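PDB 3U0H: xylose isomerase domain protein from Alicyclobacillus acidocaldarius subsp. acidocaldarius, which probably acts as an isomerase, perhaps on a sugar, and belongs to the xylose isomerase-like TIM-barrel family. Local coordinates for residues Gly175-Ser180 with Tyr203-Asp208. Residues are numbered along the deposited sequence; the frame is centred on the assembly and turned at random.
Sequences GALVDS and YVHIND
H205 presents its ring to D179 at an edge and to L177 by a face. ND1 of H205 donates to OD2 of D179 across 3.0 Å; the acceptor lies near the ring plane, yet the donor stands well above the carboxylate plane, the two planes being 87° apart. CD2 of L177 sits 3.6 Å from the H205 ring centroid and 7° off its normal, a CH-pi contact. D179, L177, Y203 and H205 put their side chains on one face of the sheet, and CG of D179, anti to its backbone N (chi1 -174°), lies 3.4 Å from CB of H205. OD1 of D179 accepts a nearly straight bond from ND2 of N207 (2.8 Å) on its syn side. The strands are neighbours six and seven of a parallel TIM barrel, paired by V178 N to Y203 O and H205 N to V178 O (2.9 Å). D179 is the N-cap of the helix that follows, and OD1 also accepts from the backbone N of Y181. OD2 also forms a salt bridge with R221, and the carboxylates of E141 and E250 lie close to it. An alanine at D179 would probably leave H205 ND1 without this acceptor and R221 without this salt bridge. One residue past D179, S180 OG donates to N207 OD1 at 2.9 Å, from above the amide's carbonyl plane.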
loop_
_atom_site.group_PDB
_atom_site.type_symbol
_atom_site.label_atom_id
_atom_site.label_comp_id
_atom_site.label_asym_id
_atom_site.label_seq_id
_atom_site.Cartn_x
_atom_site.Cartn_y
_atom_site.Cartn_z
ATOM N N GLY A 175 2.355 17.369 -0.657
ATOM C CA GLY A 175 2.707 18.427 -1.588
ATOM C C GLY A 175 3.515 19.533 -0.943
ATOM O O GLY A 175 4.328 19.283 -0.075
ATOM N N ALA A 176 3.243 20.750 -1.354
ATOM C CA ALA A 176 4.021 21.859 -0.937
ATOM C C ALA A 176 3.188 22.932 -0.214
ATOM O O ALA A 176 2.042 23.234 -0.561
ATOM C CB ALA A 176 4.773 22.452 -2.173
ATOM N N LEU A 177 3.792 23.538 0.792
ATOM C CA LEU A 177 3.333 24.849 1.297
ATOM C C LEU A 177 4.296 25.771 0.577
ATOM O O LEU A 177 5.482 25.667 0.795
ATOM C CB LEU A 177 3.510 24.947 2.841
ATOM C CG LEU A 177 2.821 26.092 3.633
ATOM C CD1 LEU A 177 3.115 25.933 5.141
ATOM C CD2 LEU A 177 3.344 27.464 3.184
ATOM N N VAL A 178 3.791 26.660 -0.259
ATOM C CA VAL A 178 4.601 27.532 -1.014
ATOM C C VAL A 178 4.579 28.927 -0.403
ATOM O O VAL A 178 3.558 29.614 -0.426
ATOM C CB VAL A 178 4.078 27.640 -2.474
ATOM C CG1 VAL A 178 5.003 28.577 -3.261
ATOM C CG2 VAL A 178 3.990 26.271 -3.131
ATOM N N ASP A 179 5.730 29.390 0.068
ATOM C CA ASP A 179 5.857 30.727 0.701
ATOM C C ASP A 179 6.611 31.664 -0.254
ATOM O O ASP A 179 7.627 31.250 -0.751
ATOM C CB ASP A 179 6.655 30.530 1.975
ATOM C CG ASP A 179 6.747 31.792 2.830
ATOM O OD1 ASP A 179 7.011 32.896 2.268
ATOM O OD2 ASP A 179 6.581 31.636 4.092
ATOM N N SER A 180 6.182 32.912 -0.490
ATOM C CA SER A 180 6.894 33.735 -1.466
ATOM C C SER A 180 8.299 33.945 -1.033
ATOM O O SER A 180 9.182 34.180 -1.848
ATOM C CB SER A 180 6.246 35.123 -1.622
ATOM O OG SER A 180 5.774 35.515 -0.351
ATOM N N TYR A 203 -0.983 24.906 0.516
ATOM C CA TYR A 203 -1.224 26.106 1.258
ATOM C C TYR A 203 -0.153 27.115 0.855
ATOM O O TYR A 203 0.888 26.756 0.347
ATOM C CB TYR A 203 -1.242 25.774 2.777
ATOM C CG TYR A 203 -1.614 26.891 3.767
ATOM C CD1 TYR A 203 -2.743 27.677 3.576
ATOM C CD2 TYR A 203 -0.848 27.117 4.921
ATOM C CE1 TYR A 203 -3.061 28.693 4.463
ATOM C CE2 TYR A 203 -1.187 28.112 5.855
ATOM C CZ TYR A 203 -2.286 28.895 5.611
ATOM O OH TYR A 203 -2.646 29.899 6.492
ATOM N N VAL A 204 -0.459 28.387 1.020
ATOM C CA VAL A 204 0.340 29.427 0.433
ATOM C C VAL A 204 0.603 30.520 1.447
ATOM O O VAL A 204 -0.302 30.917 2.202
ATOM C CB VAL A 204 -0.373 29.994 -0.802
ATOM C CG1 VAL A 204 0.392 31.193 -1.352
ATOM C CG2 VAL A 204 -0.525 28.873 -1.833
ATOM N N HIS A 205 1.860 30.961 1.523
ATOM C CA HIS A 205 2.209 32.140 2.296
ATOM C C HIS A 205 2.673 33.224 1.365
ATOM O O HIS A 205 3.414 32.959 0.402
ATOM C CB HIS A 205 3.362 31.879 3.256
ATOM C CG HIS A 205 3.054 30.976 4.427
ATOM N ND1 HIS A 205 4.038 30.407 5.158
ATOM C CD2 HIS A 205 1.867 30.559 4.985
ATOM C CE1 HIS A 205 3.499 29.679 6.153
ATOM N NE2 HIS A 205 2.169 29.755 6.031
ATOM N N ILE A 206 2.304 34.464 1.720
ATOM C CA ILE A 206 2.784 35.678 1.074
ATOM C C ILE A 206 3.456 36.697 2.076
ATOM O O ILE A 206 3.160 36.699 3.254
ATOM C CB ILE A 206 1.602 36.269 0.257
ATOM C CG1 ILE A 206 2.115 37.200 -0.835
ATOM C CG2 ILE A 206 0.554 36.885 1.167
ATOM C CD1 ILE A 206 1.140 37.463 -1.965
ATOM N N ASN A 207 4.370 37.544 1.582
ATOM C CA ASN A 207 5.238 38.447 2.405
ATOM C C ASN A 207 6.197 39.108 1.425
ATOM O O ASN A 207 6.055 38.923 0.201
ATOM C CB ASN A 207 6.024 37.672 3.501
ATOM C CG ASN A 207 6.572 36.370 2.956
ATOM O OD1 ASN A 207 7.333 36.400 1.974
ATOM N ND2 ASN A 207 6.079 35.237 3.471
ATOM N N ASP A 208 7.163 39.873 1.943
ATOM C CA ASP A 208 8.089 40.654 1.110
ATOM C C ASP A 208 9.447 40.904 1.763
ATOM O O ASP A 208 9.651 40.563 2.901
ATOM C CB ASP A 208 7.448 42.007 0.717
ATOM C CG ASP A 208 7.621 42.338 -0.759
ATOM O OD1 ASP A 208 8.659 41.937 -1.337
ATOM O OD2 ASP A 208 6.714 43.007 -1.330
#